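Local coordinates for diacylglycerol lipase (Aspergillus oryzae, PDB 5XK2), which probably hydrolyses ester bonds of mono- and diacylglycerols, as a class 3 lipase of the alpha/beta-hydrolase fold, crystallised in a closed conformation, at residues E53-T58 with A76-N81; D70-V75 with A87-Y92. All coordinates share one frame; numbering follows the deposited sequence.

Contact 1: residues E53-T58 with A76-N81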
# COMPACT_ATOMS: atom_id res chain seq x y z
N GLU A 53 1.09 13.66 25.83
CA GLU A 53 1.98 13.34 26.93
C GLU A 53 1.91 14.45 27.98
O GLU A 53 1.90 14.17 29.18
CB GLU A 53 3.40 13.13 26.41
CG GLU A 53 3.47 11.98 25.42
CD GLU A 53 4.87 11.59 25.05
OE1 GLU A 53 5.79 11.94 25.82
OE2 GLU A 53 5.06 10.95 23.99
N ALA A 54 1.79 15.69 27.53
CA ALA A 54 1.74 16.83 28.45
C ALA A 54 0.48 16.78 29.32
O ALA A 54 0.47 17.25 30.47
CB ALA A 54 1.78 18.14 27.69
N ALA A 55 -0.58 16.19 28.77
CA ALA A 55 -1.85 16.08 29.45
C ALA A 55 -1.85 14.91 30.45
O ALA A 55 -2.77 14.79 31.26
CB ALA A 55 -2.98 15.92 28.44
N GLY A 56 -0.83 14.06 30.38
CA GLY A 56 -0.68 12.93 31.27
C GLY A 56 -1.65 11.79 30.99
O GLY A 56 -1.97 10.98 31.87
N SER A 57 -2.11 11.70 29.74
CA SER A 57 -3.19 10.76 29.43
C SER A 57 -2.74 9.33 29.61
O SER A 57 -1.62 8.96 29.27
CB SER A 57 -3.72 10.99 28.03
OG SER A 57 -4.10 12.36 27.94
N THR A 58 -3.64 8.54 30.17
CA THR A 58 -3.31 7.19 30.65
C THR A 58 -4.20 6.13 30.03
O THR A 58 -5.41 6.30 29.96
CB THR A 58 -3.43 7.11 32.19
OG1 THR A 58 -2.60 8.13 32.79
CG2 THR A 58 -2.96 5.78 32.69
N ALA A 76 -8.41 5.63 26.64
CA ALA A 76 -7.53 6.36 27.55
C ALA A 76 -8.29 7.44 28.31
O ALA A 76 -9.38 7.87 27.89
CB ALA A 76 -6.36 6.98 26.77
N VAL A 77 -7.72 7.85 29.44
CA VAL A 77 -8.34 8.90 30.25
C VAL A 77 -7.44 10.13 30.19
O VAL A 77 -6.24 10.04 30.51
CB VAL A 77 -8.50 8.45 31.72
CG1 VAL A 77 -9.04 9.59 32.55
CG2 VAL A 77 -9.40 7.23 31.81
N ASP A 78 -8.02 11.26 29.79
CA ASP A 78 -7.31 12.53 29.78
C ASP A 78 -7.93 13.41 30.87
O ASP A 78 -9.01 13.97 30.68
CB ASP A 78 -7.42 13.16 28.38
CG ASP A 78 -6.72 14.50 28.26
OD1 ASP A 78 -6.46 15.17 29.28
OD2 ASP A 78 -6.45 14.91 27.10
N ASN A 79 -7.24 13.54 32.00
CA ASN A 79 -7.79 14.29 33.12
C ASN A 79 -7.51 15.77 32.99
O ASN A 79 -8.08 16.60 33.71
CB ASN A 79 -7.24 13.76 34.45
CG ASN A 79 -7.85 12.42 34.82
OD1 ASN A 79 -9.06 12.23 34.68
ND2 ASN A 79 -7.01 11.49 35.30
N THR A 80 -6.63 16.13 32.07
CA THR A 80 -6.36 17.54 31.82
C THR A 80 -7.50 18.15 31.04
O THR A 80 -8.01 19.22 31.39
CB THR A 80 -5.04 17.70 31.08
OG1 THR A 80 -4.01 17.19 31.92
CG2 THR A 80 -4.76 19.17 30.77
N ASN A 81 -7.92 17.46 29.99
CA ASN A 81 -8.98 17.94 29.11
C ASN A 81 -10.36 17.35 29.41
O ASN A 81 -11.34 17.61 28.69
CB ASN A 81 -8.58 17.68 27.67
CG ASN A 81 -7.36 18.46 27.29
OD1 ASN A 81 -7.41 19.69 27.21
ND2 ASN A 81 -6.23 17.77 27.12
O HOH W 1 -4.53 12.90 32.39
O HOH W 2 -4.89 10.00 33.06
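Thr58 and Val77 form an antiparallel hydrogen-bonded pair where the chain, leaving helix 50-55 through a Schellman motif at Gly56, enters the edge strand 58-65 of the alpha/beta-hydrolase sheet. Two backbone bonds close the pair, Thr58 N to Val77 O at 3.0 Å and Val77 N to Thr58 O at 2.8 Å, and both side chains lie on the same face of the sheet. A water donates to Val77 O as well, and accepts the hydroxyl of Thr58 OG1.

Past the strand end, the helix terminus is held by a side chain. Thr80 OG1 sits anti to its own carbonyl carbon (chi1 -62°) and donates to Ala55 O at 2.8 Å, tilted from that carbonyl plane. A second water grips the same oxygen and takes the N-H of Asn79, tying the turn to the helix end.

Asp78 organises that turn as an Asx motif: OD1 receives Asn81 N at 2.8 Å from above the carboxylate plane, while Asn81 ND2 reaches the syn side of OD2 at 2.9 Å. The apolar part is small. Ala55 CB packs 3.8 Å from Thr80 CB and approaches the Asp78 carboxylate from the side of its plane opposite Asn81 N. Tyr24 OH bonds both Ser57 OG and Asp78 OD2, and Ser57 OG itself lies 3.4 Å from Asp78 CG.

Contact 2: residues D70-V75 with A87-Y92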
# COMPACT_ATOMS: atom_id res chain seq x y z
N ASP A 70 -7.10 -6.87 11.87
CA ASP A 70 -5.91 -6.01 11.86
C ASP A 70 -6.23 -4.61 12.42
O ASP A 70 -5.77 -3.59 11.87
CB ASP A 70 -5.32 -5.91 10.44
CG ASP A 70 -3.88 -5.46 10.43
OD1 ASP A 70 -3.17 -5.63 11.45
OD2 ASP A 70 -3.44 -4.92 9.39
N THR A 71 -7.00 -4.59 13.50
CA THR A 71 -7.43 -3.39 14.22
C THR A 71 -6.72 -3.30 15.56
O THR A 71 -6.51 -4.31 16.23
CB THR A 71 -8.95 -3.43 14.50
OG1 THR A 71 -9.67 -3.55 13.27
CG2 THR A 71 -9.40 -2.16 15.23
N ALA A 72 -6.37 -2.09 15.97
CA ALA A 72 -5.75 -1.89 17.28
C ALA A 72 -6.18 -0.55 17.84
O ALA A 72 -6.79 0.25 17.13
CB ALA A 72 -4.22 -1.98 17.19
N GLY A 73 -5.91 -0.31 19.12
CA GLY A 73 -6.23 0.99 19.68
C GLY A 73 -6.30 0.94 21.19
O GLY A 73 -5.77 0.03 21.82
N PHE A 74 -6.95 1.93 21.78
CA PHE A 74 -7.01 2.01 23.24
C PHE A 74 -8.18 2.86 23.69
O PHE A 74 -8.73 3.64 22.91
CB PHE A 74 -5.69 2.58 23.82
CG PHE A 74 -5.29 3.90 23.21
CD1 PHE A 74 -5.93 5.08 23.58
CD2 PHE A 74 -4.29 3.96 22.26
CE1 PHE A 74 -5.58 6.31 22.96
CE2 PHE A 74 -3.92 5.16 21.65
CZ PHE A 74 -4.56 6.33 22.00
N VAL A 75 -8.55 2.69 24.95
CA VAL A 75 -9.39 3.65 25.66
C VAL A 75 -8.50 4.31 26.69
O VAL A 75 -7.88 3.61 27.50
CB VAL A 75 -10.60 3.00 26.34
CG1 VAL A 75 -11.46 4.07 27.01
CG2 VAL A 75 -11.43 2.22 25.32
N ALA A 87 -9.71 5.41 20.75
CA ALA A 87 -8.92 5.69 19.56
C ALA A 87 -8.65 4.40 18.80
O ALA A 87 -8.32 3.38 19.41
CB ALA A 87 -7.61 6.38 19.94
N PHE A 88 -8.75 4.47 17.48
CA PHE A 88 -8.57 3.28 16.63
C PHE A 88 -7.48 3.44 15.58
O PHE A 88 -7.38 4.47 14.93
CB PHE A 88 -9.84 2.94 15.86
CG PHE A 88 -11.03 2.68 16.71
CD1 PHE A 88 -11.32 1.38 17.16
CD2 PHE A 88 -11.90 3.71 17.03
CE1 PHE A 88 -12.45 1.14 17.92
CE2 PHE A 88 -13.04 3.47 17.81
CZ PHE A 88 -13.31 2.18 18.26
N ARG A 89 -6.74 2.35 15.39
CA ARG A 89 -5.85 2.17 14.26
C ARG A 89 -6.44 1.05 13.41
O ARG A 89 -6.76 -0.03 13.93
CB ARG A 89 -4.43 1.77 14.71
CG ARG A 89 -3.40 1.87 13.60
CD ARG A 89 -2.38 0.73 13.69
NE ARG A 89 -3.04 -0.50 13.27
CZ ARG A 89 -2.75 -1.71 13.73
NH1 ARG A 89 -1.78 -1.88 14.63
NH2 ARG A 89 -3.43 -2.76 13.29
N GLY A 90 -6.60 1.31 12.12
CA GLY A 90 -7.05 0.26 11.23
C GLY A 90 -5.86 -0.45 10.60
O GLY A 90 -4.72 -0.30 11.04
N SER A 91 -6.13 -1.21 9.56
CA SER A 91 -5.08 -1.92 8.86
C SER A 91 -4.12 -0.94 8.19
O SER A 91 -4.53 0.06 7.57
CB SER A 91 -5.68 -2.87 7.82
OG SER A 91 -4.66 -3.63 7.21
N TYR A 92 -2.82 -1.22 8.31
CA TYR A 92 -1.82 -0.36 7.70
C TYR A 92 -1.62 -0.67 6.23
O TYR A 92 -1.16 0.19 5.46
CB TYR A 92 -0.49 -0.47 8.44
CG TYR A 92 0.46 0.65 8.10
CD1 TYR A 92 0.27 1.93 8.63
CD2 TYR A 92 1.55 0.44 7.27
CE1 TYR A 92 1.14 2.97 8.33
CE2 TYR A 92 2.42 1.47 6.96
CZ TYR A 92 2.22 2.73 7.50
OH TYR A 92 3.09 3.75 7.19
O HOH W 3 -1.51 -3.36 9.90
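Asp70, at the start of the beta hairpin made by strands 71-78 and 83-89, meets Arg89 and Ser91 with three oxygens. Its backbone O takes Arg89 NH2 at 2.9 Å, within the guanidinium plane but from above the carbonyl plane. OD1 makes a longer salt bridge to the same NH2, 3.4 Å, with the two flat groups turned 57° apart; OD2 accepts Ser91 OG on its anti side at 2.8 Å. Arg89 NE donates to Gly90 O, a second in-plane bond that helps fix the guanidinium, and Tyr34 adds a cation-pi contact. Thr71 then sets CG2 3.6 Å from Arg89 O.

Ala72 is hydrogen-bonded to Arg89 in both directions along the backbone, and its CB lies over one guanidinium face, 3.5 Å from NH1. Gly73, in a non-hydrogen-bonded pair with Phe88, brings CA to 3.2 Å from Ala87 O, a CA-H...O contact. Phe74 pairs with Ala87 through two more backbone bonds. Its CG stands between the backbone N and the carbonyl carbon (chi1 53°), and the ring receives Ala87 CB over one face, 3.6 Å from CE1.

In the fold
Strand 71-78 carries both contacts: contact 2 pairs its first part with strand 83-89, whereas contact 1 lies at its far end, against the start of edge strand 58-65. Their centres are about 19 Å apart, and their segments alternate along the chain. Ala76 of contact 1 and Phe74 of contact 2 both touch Leu42. Contact 2 is nearer the middle of the molecule, its centre about 10 Å from the chain centre against about 19 Å for contact 1. It also approaches the probable active site: Gly90 touches the putative nucleophile elbow around Ser153, and Tyr92 lies near the likely Ser153-His268-Asp206 triad while bonding Arg95 of the second subunit.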